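PDB 3CTK: rRNA N-glycosidase from Bougainvillea spectabilis, which belongs to the plant ribosome-inactivating proteins, and folds as a single chain that joins a mixed beta-sheet, a set of packed helices and a small two-stranded sheet. Local coordinates for residues Gly112-Leu117 with Val123-Leu128; Gly73-Asp76 with Lys81-Ala84; Tyr12-Phe17 with Thr174-Arg179; Asn188-Asn193 with Asp227-Asn232. All blocks are in the same frame, centred on the assembly; numbering follows the deposited sequence.

Interaction 1 (Gly112-Leu117 with Val123-Leu128); sequences GSYQKL and VDRKDL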
loop_
_atom_site.group_PDB
_atom_site.type_symbol
_atom_site.label_atom_id
_atom_site.label_comp_id
_atom_site.label_asym_id
_atom_site.label_seq_id
_atom_site.Cartn_x
_atom_site.Cartn_y
_atom_site.Cartn_z
ATOM N N GLY A 112 2.004 9.769 6.729
ATOM C CA GLY A 112 2.311 8.682 5.816
ATOM C C GLY A 112 2.908 8.990 4.455
ATOM O O GLY A 112 3.038 8.086 3.629
ATOM N N SER A 113 3.270 10.242 4.198
ATOM C CA SER A 113 3.861 10.579 2.909
ATOM C C SER A 113 5.248 9.949 2.858
ATOM O O SER A 113 5.893 9.771 3.890
ATOM C CB SER A 113 3.965 12.099 2.743
ATOM O OG SER A 113 4.798 12.675 3.734
ATOM N N TYR A 114 5.723 9.603 1.666
ATOM C CA TYR A 114 7.041 8.991 1.586
ATOM C C TYR A 114 8.149 9.905 2.099
ATOM O O TYR A 114 9.124 9.432 2.681
ATOM C CB TYR A 114 7.350 8.553 0.151
ATOM C CG TYR A 114 6.666 7.265 -0.247
ATOM C CD1 TYR A 114 6.776 6.122 0.547
ATOM C CD2 TYR A 114 5.924 7.181 -1.421
ATOM C CE1 TYR A 114 6.164 4.927 0.177
ATOM C CE2 TYR A 114 5.308 5.988 -1.800
ATOM C CZ TYR A 114 5.432 4.867 -0.995
ATOM O OH TYR A 114 4.820 3.688 -1.359
ATOM N N GLN A 115 8.003 11.211 1.903
ATOM C CA GLN A 115 9.037 12.133 2.353
ATOM C C GLN A 115 9.190 12.129 3.866
ATOM O O GLN A 115 10.308 12.095 4.381
ATOM C CB GLN A 115 8.742 13.552 1.872
ATOM C CG GLN A 115 9.856 14.550 2.178
ATOM C CD GLN A 115 11.219 14.085 1.682
ATOM O OE1 GLN A 115 11.944 13.373 2.383
ATOM N NE2 GLN A 115 11.568 14.476 0.461
ATOM N N LYS A 116 8.070 12.154 4.581
ATOM C CA LYS A 116 8.124 12.159 6.037
ATOM C C LYS A 116 8.565 10.803 6.576
ATOM O O LYS A 116 9.281 10.732 7.575
ATOM C CB LYS A 116 6.760 12.540 6.620
ATOM C CG LYS A 116 6.283 13.927 6.212
ATOM C CD LYS A 116 7.264 15.004 6.648
ATOM C CE LYS A 116 6.792 16.381 6.203
ATOM N NZ LYS A 116 7.752 17.449 6.587
ATOM N N LEU A 117 8.144 9.729 5.913
ATOM C CA LEU A 117 8.523 8.386 6.343
ATOM C C LEU A 117 10.015 8.121 6.181
ATOM O O LEU A 117 10.647 7.559 7.075
ATOM C CB LEU A 117 7.735 7.323 5.568
ATOM C CG LEU A 117 6.253 7.147 5.917
ATOM C CD1 LEU A 117 5.615 6.159 4.952
ATOM C CD2 LEU A 117 6.123 6.651 7.355
ATOM N N VAL A 123 16.338 6.273 5.928
ATOM C CA VAL A 123 16.747 5.467 4.785
ATOM C C VAL A 123 15.736 5.686 3.664
ATOM O O VAL A 123 14.527 5.666 3.894
ATOM C CB VAL A 123 16.808 3.957 5.137
ATOM C CG1 VAL A 123 15.437 3.458 5.551
ATOM C CG2 VAL A 123 17.331 3.162 3.938
ATOM N N ASP A 124 16.232 5.905 2.452
ATOM C CA ASP A 124 15.347 6.139 1.320
ATOM C C ASP A 124 14.814 4.840 0.714
ATOM O O ASP A 124 15.422 3.777 0.864
ATOM C CB ASP A 124 16.074 6.955 0.253
ATOM C CG ASP A 124 15.289 8.181 -0.166
ATOM O OD1 ASP A 124 14.163 8.019 -0.690
ATOM O OD2 ASP A 124 15.791 9.305 0.040
ATOM N N ARG A 125 13.678 4.935 0.024
ATOM C CA ARG A 125 13.050 3.771 -0.598
ATOM C C ARG A 125 13.990 2.938 -1.466
ATOM O O ARG A 125 13.952 1.708 -1.427
ATOM C CB ARG A 125 11.853 4.204 -1.452
ATOM C CG ARG A 125 10.599 4.568 -0.676
ATOM C CD ARG A 125 9.504 5.027 -1.635
ATOM N NE ARG A 125 9.747 6.380 -2.129
ATOM C CZ ARG A 125 9.127 6.927 -3.170
ATOM N NH1 ARG A 125 8.217 6.238 -3.850
ATOM N NH2 ARG A 125 9.404 8.176 -3.520
ATOM N N LYS A 126 14.832 3.603 -2.248
ATOM C CA LYS A 126 15.747 2.892 -3.133
ATOM C C LYS A 126 16.772 2.032 -2.398
ATOM O O LYS A 126 17.327 1.099 -2.982
ATOM C CB LYS A 126 16.475 3.879 -4.049
ATOM C CG LYS A 126 17.505 4.743 -3.343
ATOM C CD LYS A 126 18.218 5.657 -4.326
ATOM C CE LYS A 126 19.306 6.461 -3.636
ATOM N NZ LYS A 126 18.758 7.338 -2.567
ATOM N N ASP A 127 17.018 2.335 -1.124
ATOM C CA ASP A 127 17.993 1.586 -0.330
ATOM C C ASP A 127 17.396 0.615 0.687
ATOM O O ASP A 127 18.133 -0.113 1.353
ATOM C CB ASP A 127 18.926 2.550 0.414
ATOM C CG ASP A 127 19.646 3.496 -0.518
ATOM O OD1 ASP A 127 20.179 3.019 -1.539
ATOM O OD2 ASP A 127 19.689 4.712 -0.228
ATOM N N LEU A 128 16.074 0.602 0.812
ATOM C CA LEU A 128 15.420 -0.284 1.771
ATOM C C LEU A 128 14.930 -1.574 1.121
ATOM O O LEU A 128 14.086 -1.549 0.225
ATOM C CB LEU A 128 14.243 0.439 2.436
ATOM C CG LEU A 128 13.546 -0.310 3.574
ATOM C CD1 LEU A 128 14.534 -0.547 4.709
ATOM C CD2 LEU A 128 12.357 0.502 4.073
#
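NH1 of R125 lies over one face of the Y114 ring, 3.5 Å from CD2, while it also forms a salt bridge with E195 on helix 189-196. The other terminal nitrogen, NH2, is hydrogen-bonded to the side chain of N196. Held by these two partners, the guanidinium rests nearly flat on the tyrosine, with the planes only 10° apart. It is an offset cation-pi stack, since CZ stands 4.1 Å from the ring centroid and 29° off the ring normal. CD of R125 also lies over the ring, in a CH-pi contact 3.8 Å from the centroid, and the bend at chi3 (-76°) turns the guanidinium flat onto the same face. The contact joins the first turn of helix 114-121 to the loop that leads into helix 132-142, within the helical part of the ribosome-inactivating fold. S113 is the N-cap of that first turn, and its OG accepts a weak bond from K116 N at 3.4 Å. Tyrosine suits its place because it offers both a broad aromatic face and a polar end: the ring packs on I160 and Q161 of helix 149-168, and its OH is hydrogen-bonded to E165. Arginine fits opposite, stacking by its face while NH1 and NH2 serve E195 and N196.

Interaction 2 (Gly73-Asp76 with Lys81-Ala84); sequences GYQD and KDRA
D76 and R83 form a two-pronged salt bridge. NE of R83 donates to OD1 of D76 at 3.0 Å, almost perfectly straight (179°), and NH2 of R83 donates to OD2 of D76 at 2.7 Å. Both oxygens use their syn lone pairs, and the carboxylate and guanidinium planes are only 6° apart. Beyond this grip, NH1 of R83 is bonded to the carbonyl oxygen of K145, and D76 OD2 receives a weak bond from G144 N, which ties the pair to the loop before helix 149-168. The same two residues are a hydrogen-bonded pair of the antiparallel hairpin formed by strands 70-78 and 81-88, with D76 N to R83 O at 3.0 Å and R83 N to D76 O at 3.1 Å. Next along is the non-hydrogen-bonded pair Q75 and A84, where Q75 CA makes a CA-H...O contact of 3.2 Å with R83 O. On the Q75 face of the sheet, the extended glutamine, its CG anti to the backbone N (180°), lays its amide across the carboxylate of D82. A water accepts from Q75 NE2 at 3.0 Å and lies 2.7 Å from both D76 O and D82 OD1. D82 OD1 has a further partner in K77 NZ. With D76 and R83 both buried, the matched geometry probably offsets much of the cost of burying two charges, whereas the Q75 and D82 side relies on water and on amide-carboxylate stacking, as befits its more exposed place.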
loop_
_atom_site.group_PDB
_atom_site.type_symbol
_atom_site.label_atom_id
_atom_site.label_comp_id
_atom_site.label_asym_id
_atom_site.label_seq_id
_atom_site.Cartn_x
_atom_site.Cartn_y
_atom_site.Cartn_z
ATOM N N GLY A 73 -2.729 3.323 9.768
ATOM C CA GLY A 73 -2.227 2.883 11.058
ATOM C C GLY A 73 -2.333 1.382 11.201
ATOM O O GLY A 73 -2.670 0.685 10.245
ATOM N N TYR A 74 -2.036 0.873 12.390
ATOM C CA TYR A 74 -2.113 -0.559 12.632
ATOM C C TYR A 74 -2.345 -0.840 14.103
ATOM O O TYR A 74 -2.245 0.053 14.944
ATOM C CB TYR A 74 -0.817 -1.254 12.197
ATOM C CG TYR A 74 0.415 -0.796 12.955
ATOM C CD1 TYR A 74 1.158 0.303 12.520
ATOM C CD2 TYR A 74 0.821 -1.443 14.127
ATOM C CE1 TYR A 74 2.273 0.749 13.230
ATOM C CE2 TYR A 74 1.936 -1.003 14.848
ATOM C CZ TYR A 74 2.656 0.093 14.392
ATOM O OH TYR A 74 3.749 0.541 15.103
ATOM N N GLN A 75 -2.669 -2.088 14.404
ATOM C CA GLN A 75 -2.880 -2.499 15.780
ATOM C C GLN A 75 -1.937 -3.660 16.062
ATOM O O GLN A 75 -1.891 -4.632 15.306
ATOM C CB GLN A 75 -4.326 -2.947 15.995
ATOM C CG GLN A 75 -4.631 -3.400 17.420
ATOM C CD GLN A 75 -6.022 -3.983 17.555
ATOM O OE1 GLN A 75 -7.010 -3.253 17.642
ATOM N NE2 GLN A 75 -6.108 -5.307 17.560
ATOM N N ASP A 76 -1.159 -3.540 17.129
ATOM C CA ASP A 76 -0.246 -4.607 17.512
ATOM C C ASP A 76 -0.515 -4.895 18.984
ATOM O O ASP A 76 -1.651 -4.736 19.444
ATOM C CB ASP A 76 1.217 -4.198 17.256
ATOM C CG ASP A 76 1.742 -3.169 18.246
ATOM O OD1 ASP A 76 0.966 -2.321 18.732
ATOM O OD2 ASP A 76 2.960 -3.204 18.521
ATOM N N LYS A 81 -1.824 -6.435 25.844
ATOM C CA LYS A 81 -3.050 -5.782 25.409
ATOM C C LYS A 81 -2.878 -5.126 24.043
ATOM O O LYS A 81 -1.757 -4.864 23.607
ATOM C CB LYS A 81 -3.480 -4.738 26.438
ATOM C CG LYS A 81 -3.821 -5.329 27.801
ATOM C CD LYS A 81 -4.500 -4.304 28.695
ATOM C CE LYS A 81 -5.657 -3.643 27.964
ATOM N NZ LYS A 81 -6.530 -4.671 27.320
ATOM N N ASP A 82 -3.993 -4.864 23.369
ATOM C CA ASP A 82 -3.929 -4.241 22.052
ATOM C C ASP A 82 -3.404 -2.818 22.145
ATOM O O ASP A 82 -3.544 -2.152 23.172
ATOM C CB ASP A 82 -5.309 -4.216 21.389
ATOM C CG ASP A 82 -5.835 -5.602 21.071
ATOM O OD1 ASP A 82 -5.027 -6.479 20.694
ATOM O OD2 ASP A 82 -7.062 -5.808 21.176
ATOM N N ARG A 83 -2.792 -2.362 21.062
ATOM C CA ARG A 83 -2.262 -1.009 20.983
ATOM C C ARG A 83 -2.523 -0.497 19.576
ATOM O O ARG A 83 -2.192 -1.172 18.597
ATOM C CB ARG A 83 -0.753 -0.981 21.258
ATOM C CG ARG A 83 -0.120 0.387 20.966
ATOM C CD ARG A 83 1.328 0.466 21.428
ATOM N NE ARG A 83 2.158 -0.568 20.818
ATOM C CZ ARG A 83 3.433 -0.781 21.130
ATOM N NH1 ARG A 83 4.025 -0.029 22.051
ATOM N NH2 ARG A 83 4.116 -1.746 20.523
ATOM N N ALA A 84 -3.131 0.683 19.481
ATOM C CA ALA A 84 -3.429 1.291 18.188
ATOM C C ALA A 84 -2.369 2.339 17.896
ATOM O O ALA A 84 -2.084 3.199 18.729
ATOM C CB ALA A 84 -4.809 1.942 18.210
HETATM O O HOH W 1 -3.516 -6.500 18.478
#

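Interaction 3 (Tyr12-Phe17 with Thr174-Arg179); sequences YEYPTF and TEVVDR
Y14 lays one face of its ring against V176, whose CG1 sits 3.4 Å above the ring plane, offset toward the rim and closest to CZ at 3.5 Å. The pair joins two helices of the ribosome-inactivating fold that lie far apart in the chain: the N-terminal part of helix 14-25 meets helix 170-180, whose turn at 176-179 is of the wider pi type. With CG anti to the backbone N (chi1 -177°), the tyrosine ring extends toward the second helix. V176 CG1 points at the ring in a CH-pi contact, 3.9 Å from the centroid, and V176 CB comes close to the hydroxyl. The next residue along, V177, approaches the same ring differently: its CG2 meets the edge, near the ring plane, at 3.6 Å from CD2. Branched valines suit these places, since two consecutive short side chains can fit over a face and against an edge of one aromatic ring. Tyrosine suits the buried site because its hydroxyl has a partner there, the backbone oxygen of M162 on helix 149-168, while the rest of the ring remains apolar. M162 also touches V176, and A166 touches the tyrosine, so that third helix backs the contact. Beside them the partly exposed P15 adds a compact apolar ring, its CG lying 3.8 Å from V177 CG2, the same methyl that meets the tyrosine edge.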
loop_
_atom_site.group_PDB
_atom_site.type_symbol
_atom_site.label_atom_id
_atom_site.label_comp_id
_atom_site.label_asym_id
_atom_site.label_seq_id
_atom_site.Cartn_x
_atom_site.Cartn_y
_atom_site.Cartn_z
ATOM N N TYR A 12 3.688 -18.110 -0.964
ATOM C CA TYR A 12 3.037 -18.448 -2.229
ATOM C C TYR A 12 1.574 -18.011 -2.327
ATOM O O TYR A 12 0.995 -18.023 -3.413
ATOM C CB TYR A 12 3.154 -19.952 -2.477
ATOM C CG TYR A 12 2.604 -20.772 -1.343
ATOM C CD1 TYR A 12 1.247 -21.076 -1.270
ATOM C CD2 TYR A 12 3.432 -21.184 -0.297
ATOM C CE1 TYR A 12 0.724 -21.762 -0.187
ATOM C CE2 TYR A 12 2.918 -21.872 0.792
ATOM C CZ TYR A 12 1.563 -22.155 0.841
ATOM O OH TYR A 12 1.048 -22.819 1.925
ATOM N N GLU A 13 0.980 -17.619 -1.203
ATOM C CA GLU A 13 -0.411 -17.168 -1.185
ATOM C C GLU A 13 -0.527 -15.682 -1.534
ATOM O O GLU A 13 -1.631 -15.149 -1.681
ATOM C CB GLU A 13 -1.025 -17.401 0.198
ATOM C CG GLU A 13 -1.344 -18.852 0.500
ATOM C CD GLU A 13 -2.482 -19.383 -0.351
ATOM O OE1 GLU A 13 -2.747 -20.604 -0.295
ATOM O OE2 GLU A 13 -3.120 -18.580 -1.071
ATOM N N TYR A 14 0.616 -15.024 -1.675
ATOM C CA TYR A 14 0.655 -13.596 -1.976
ATOM C C TYR A 14 -0.230 -13.157 -3.145
ATOM O O TYR A 14 -1.018 -12.220 -3.011
ATOM C CB TYR A 14 2.099 -13.163 -2.231
ATOM C CG TYR A 14 2.266 -11.682 -2.479
ATOM C CD1 TYR A 14 2.145 -10.759 -1.437
ATOM C CD2 TYR A 14 2.574 -11.205 -3.751
ATOM C CE1 TYR A 14 2.338 -9.389 -1.664
ATOM C CE2 TYR A 14 2.764 -9.849 -3.985
ATOM C CZ TYR A 14 2.649 -8.948 -2.940
ATOM O OH TYR A 14 2.860 -7.613 -3.186
ATOM N N PRO A 15 -0.112 -13.815 -4.309
ATOM C CA PRO A 15 -0.960 -13.388 -5.429
ATOM C C PRO A 15 -2.458 -13.424 -5.114
ATOM O O PRO A 15 -3.208 -12.535 -5.528
ATOM C CB PRO A 15 -0.568 -14.355 -6.545
ATOM C CG PRO A 15 0.880 -14.621 -6.253
ATOM C CD PRO A 15 0.860 -14.833 -4.750
ATOM N N THR A 16 -2.894 -14.446 -4.387
ATOM C CA THR A 16 -4.306 -14.564 -4.028
ATOM C C THR A 16 -4.687 -13.456 -3.047
ATOM O O THR A 16 -5.772 -12.875 -3.131
ATOM C CB THR A 16 -4.605 -15.932 -3.386
ATOM O OG1 THR A 16 -4.276 -16.974 -4.315
ATOM C CG2 THR A 16 -6.075 -16.037 -3.024
ATOM N N PHE A 17 -3.777 -13.174 -2.120
ATOM C CA PHE A 17 -3.954 -12.134 -1.108
ATOM C C PHE A 17 -4.164 -10.764 -1.761
ATOM O O PHE A 17 -5.095 -10.031 -1.416
ATOM C CB PHE A 17 -2.713 -12.103 -0.205
ATOM C CG PHE A 17 -2.577 -10.850 0.615
ATOM C CD1 PHE A 17 -3.495 -10.549 1.618
ATOM C CD2 PHE A 17 -1.525 -9.969 0.385
ATOM C CE1 PHE A 17 -3.366 -9.387 2.379
ATOM C CE2 PHE A 17 -1.385 -8.804 1.141
ATOM C CZ PHE A 17 -2.308 -8.513 2.141
ATOM N N THR A 174 4.082 -8.101 -9.346
ATOM C CA THR A 174 4.939 -9.080 -10.006
ATOM C C THR A 174 6.381 -9.017 -9.516
ATOM O O THR A 174 7.046 -10.047 -9.417
ATOM C CB THR A 174 4.894 -8.921 -11.538
ATOM O OG1 THR A 174 3.557 -9.163 -11.995
ATOM C CG2 THR A 174 5.820 -9.922 -12.208
ATOM N N GLU A 175 6.868 -7.819 -9.199
ATOM C CA GLU A 175 8.234 -7.691 -8.692
ATOM C C GLU A 175 8.344 -8.431 -7.364
ATOM O O GLU A 175 9.322 -9.141 -7.114
ATOM C CB GLU A 175 8.614 -6.217 -8.489
ATOM C CG GLU A 175 8.887 -5.459 -9.778
ATOM C CD GLU A 175 10.051 -6.046 -10.558
ATOM O OE1 GLU A 175 11.205 -5.941 -10.086
ATOM O OE2 GLU A 175 9.807 -6.620 -11.639
ATOM N N VAL A 176 7.336 -8.275 -6.511
ATOM C CA VAL A 176 7.357 -8.947 -5.219
ATOM C C VAL A 176 7.282 -10.459 -5.402
ATOM O O VAL A 176 7.992 -11.205 -4.732
ATOM C CB VAL A 176 6.195 -8.468 -4.311
ATOM C CG1 VAL A 176 6.154 -9.293 -3.026
ATOM C CG2 VAL A 176 6.384 -6.995 -3.974
ATOM N N VAL A 177 6.428 -10.913 -6.315
ATOM C CA VAL A 177 6.289 -12.344 -6.575
ATOM C C VAL A 177 7.595 -12.954 -7.093
ATOM O O VAL A 177 8.006 -14.027 -6.643
ATOM C CB VAL A 177 5.171 -12.624 -7.608
ATOM C CG1 VAL A 177 5.204 -14.088 -8.036
ATOM C CG2 VAL A 177 3.812 -12.296 -6.999
ATOM N N ASP A 178 8.240 -12.268 -8.033
ATOM C CA ASP A 178 9.491 -12.755 -8.619
ATOM C C ASP A 178 10.735 -12.594 -7.751
ATOM O O ASP A 178 11.650 -13.424 -7.816
ATOM C CB ASP A 178 9.778 -12.052 -9.949
ATOM C CG ASP A 178 8.772 -12.384 -11.022
ATOM O OD1 ASP A 178 8.020 -13.367 -10.860
ATOM O OD2 ASP A 178 8.747 -11.659 -12.042
ATOM N N ARG A 179 10.769 -11.537 -6.942
ATOM C CA ARG A 179 11.943 -11.235 -6.126
ATOM C C ARG A 179 11.781 -11.158 -4.606
ATOM O O ARG A 179 12.774 -11.252 -3.885
ATOM C CB ARG A 179 12.542 -9.898 -6.572
ATOM C CG ARG A 179 12.632 -9.671 -8.074
ATOM C CD ARG A 179 13.038 -8.225 -8.345
ATOM N NE ARG A 179 13.118 -7.910 -9.769
ATOM C CZ ARG A 179 14.110 -8.288 -10.567
ATOM N NH1 ARG A 179 15.122 -8.997 -10.083
ATOM N NH2 ARG A 179 14.091 -7.960 -11.854
#

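Interaction 4 (Asn188-Asn193 with Asp227-Asn232); sequences NFKVLN and DPWVVN
The end of K190 meets the six-membered ring of W229, with NZ 3.7 Å from CH2 and CE 3.7 Å from CZ3. This is the tight part of the contact. NZ lies 4.2 Å from the ring centroid and 35° off its normal, so the cation-pi interaction is off-centre and the lysine approaches obliquely. The chain of K190 is fully extended, its CG anti to the backbone N (chi1 179°), and this reach carries the ammonium from the helix across to the tryptophan. Its stronger polar partner there is D240, with which NZ forms a salt bridge, and the lysine also makes a cation-pi contact with Y171. A long aliphatic chain ending in a charge is well suited to a buried place that has both aromatic rings and a carboxylate. W229 belongs to the small antiparallel hairpin of strands 214-222 and 228-233, so the contact joins helix 189-196 to that sheet. V231, two residues on in the strand, sets CG2 3.6 Å above the plane of the indole, over its centre, and L221 and I237 pack on the tryptophan as well. At the start of the helix N188 is the N-cap. Its OD1 accepts from V191 N at 2.9 Å in a nearly straight bond (165°), and weakly from K190 N, which helps to hold the turn that bears the lysine. Toward solvent the two segments part: the side chain of the exposed F189 stays 6.0 Å from 227-232 and touches N226 instead, and D227 and P228 are exposed too.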
loop_
_atom_site.group_PDB
_atom_site.type_symbol
_atom_site.label_atom_id
_atom_site.label_comp_id
_atom_site.label_asym_id
_atom_site.label_seq_id
_atom_site.Cartn_x
_atom_site.Cartn_y
_atom_site.Cartn_z
ATOM N N ASN A 188 13.182 -1.076 -8.043
ATOM C CA ASN A 188 13.856 -0.437 -9.164
ATOM C C ASN A 188 13.230 0.901 -9.541
ATOM O O ASN A 188 12.237 1.324 -8.948
ATOM C CB ASN A 188 13.923 -1.375 -10.391
ATOM C CG ASN A 188 12.558 -1.703 -10.987
ATOM O OD1 ASN A 188 11.678 -0.848 -11.081
ATOM N ND2 ASN A 188 12.393 -2.948 -11.426
ATOM N N PHE A 189 13.828 1.568 -10.524
ATOM C CA PHE A 189 13.363 2.877 -10.966
ATOM C C PHE A 189 11.897 2.929 -11.373
ATOM O O PHE A 189 11.227 3.931 -11.125
ATOM C CB PHE A 189 14.227 3.379 -12.127
ATOM C CG PHE A 189 15.694 3.427 -11.811
ATOM C CD1 PHE A 189 16.550 2.426 -12.261
ATOM C CD2 PHE A 189 16.220 4.468 -11.054
ATOM C CE1 PHE A 189 17.912 2.463 -11.960
ATOM C CE2 PHE A 189 17.582 4.513 -10.748
ATOM C CZ PHE A 189 18.426 3.509 -11.202
ATOM N N LYS A 190 11.402 1.866 -12.003
ATOM C CA LYS A 190 10.007 1.837 -12.434
ATOM C C LYS A 190 9.056 1.692 -11.253
ATOM O O LYS A 190 8.020 2.359 -11.195
ATOM C CB LYS A 190 9.765 0.702 -13.440
ATOM C CG LYS A 190 8.309 0.606 -13.898
ATOM C CD LYS A 190 8.130 -0.277 -15.132
ATOM C CE LYS A 190 6.649 -0.381 -15.504
ATOM N NZ LYS A 190 6.419 -1.098 -16.791
ATOM N N VAL A 191 9.401 0.814 -10.317
ATOM C CA VAL A 191 8.566 0.622 -9.136
ATOM C C VAL A 191 8.369 1.973 -8.448
ATOM O O VAL A 191 7.242 2.386 -8.172
ATOM C CB VAL A 191 9.216 -0.364 -8.146
ATOM C CG1 VAL A 191 8.414 -0.407 -6.850
ATOM C CG2 VAL A 191 9.282 -1.754 -8.768
ATOM N N LEU A 192 9.472 2.667 -8.199
ATOM C CA LEU A 192 9.429 3.973 -7.549
ATOM C C LEU A 192 8.650 5.012 -8.356
ATOM O O LEU A 192 7.898 5.806 -7.791
ATOM C CB LEU A 192 10.857 4.469 -7.282
ATOM C CG LEU A 192 11.490 4.057 -5.945
ATOM C CD1 LEU A 192 11.070 2.658 -5.563
ATOM C CD2 LEU A 192 13.003 4.169 -6.041
ATOM N N ASN A 193 8.815 4.995 -9.675
ATOM C CA ASN A 193 8.124 5.954 -10.532
ATOM C C ASN A 193 6.608 5.758 -10.486
ATOM O O ASN A 193 5.851 6.726 -10.394
ATOM C CB ASN A 193 8.619 5.829 -11.975
ATOM C CG ASN A 193 8.040 6.895 -12.879
ATOM O OD1 ASN A 193 8.290 8.087 -12.692
ATOM N ND2 ASN A 193 7.260 6.474 -13.865
ATOM N N ASP A 227 15.204 4.740 -17.908
ATOM C CA ASP A 227 15.122 5.455 -19.175
ATOM C C ASP A 227 13.720 6.032 -19.339
ATOM O O ASP A 227 12.755 5.510 -18.778
ATOM C CB ASP A 227 15.429 4.520 -20.348
ATOM C CG ASP A 227 16.837 3.963 -20.294
ATOM O OD1 ASP A 227 17.777 4.749 -20.055
ATOM O OD2 ASP A 227 17.007 2.742 -20.496
ATOM N N PRO A 228 13.591 7.130 -20.102
ATOM C CA PRO A 228 12.283 7.752 -20.318
ATOM C C PRO A 228 11.298 6.768 -20.942
ATOM O O PRO A 228 11.645 6.027 -21.861
ATOM C CB PRO A 228 12.605 8.910 -21.260
ATOM C CG PRO A 228 13.996 9.281 -20.871
ATOM C CD PRO A 228 14.659 7.932 -20.725
ATOM N N TRP A 229 10.072 6.760 -20.431
ATOM C CA TRP A 229 9.023 5.886 -20.947
ATOM C C TRP A 229 7.784 6.750 -21.155
ATOM O O TRP A 229 7.031 7.007 -20.217
ATOM C CB TRP A 229 8.740 4.752 -19.950
ATOM C CG TRP A 229 7.627 3.815 -20.359
ATOM C CD1 TRP A 229 7.341 3.378 -21.622
ATOM C CD2 TRP A 229 6.682 3.174 -19.491
ATOM N NE1 TRP A 229 6.276 2.505 -21.595
ATOM C CE2 TRP A 229 5.854 2.362 -20.299
ATOM C CE3 TRP A 229 6.457 3.204 -18.107
ATOM C CZ2 TRP A 229 4.814 1.588 -19.769
ATOM C CZ3 TRP A 229 5.424 2.435 -17.578
ATOM C CH2 TRP A 229 4.616 1.637 -18.412
ATOM N N VAL A 230 7.594 7.216 -22.387
ATOM C CA VAL A 230 6.458 8.070 -22.723
ATOM C C VAL A 230 5.239 7.252 -23.127
ATOM O O VAL A 230 5.262 6.514 -24.113
ATOM C CB VAL A 230 6.824 9.050 -23.854
ATOM C CG1 VAL A 230 5.619 9.896 -24.233
ATOM C CG2 VAL A 230 7.970 9.941 -23.401
ATOM N N VAL A 231 4.170 7.401 -22.354
ATOM C CA VAL A 231 2.936 6.665 -22.585
ATOM C C VAL A 231 1.828 7.533 -23.170
ATOM O O VAL A 231 1.393 8.497 -22.543
ATOM C CB VAL A 231 2.439 6.038 -21.259
ATOM C CG1 VAL A 231 1.082 5.375 -21.459
ATOM C CG2 VAL A 231 3.463 5.029 -20.758
ATOM N N ASN A 232 1.373 7.185 -24.374
ATOM C CA ASN A 232 0.298 7.927 -25.021
ATOM C C ASN A 232 -0.840 7.000 -25.446
ATOM O O ASN A 232 -1.718 7.388 -26.217
ATOM C CB ASN A 232 0.818 8.712 -26.235
ATOM C CG ASN A 232 1.563 7.842 -27.233
ATOM O OD1 ASN A 232 1.316 6.642 -27.347
ATOM N ND2 ASN A 232 2.468 8.459 -27.981
#

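Overall arrangement
From the N terminus, residues 12-17 open interaction 3, which closes only at 174-179 and so spans most of the chain. Within that long loop interaction 2 shuts a tight hairpin in the mixed sheet, next to its outermost strand 105-108, and further on interaction 1 closes a short loop around helix 114-121; the two follow each other without overlap. Interaction 4 begins after interaction 3 has closed and brings the later hairpin to helix 189-196. That helix touches both neighbours: L192 packs on R125 and K126 of interaction 1, and N188 and V191 on E175 of interaction 3. The disulfide C32-C212 links the loops of interactions 3 and 4.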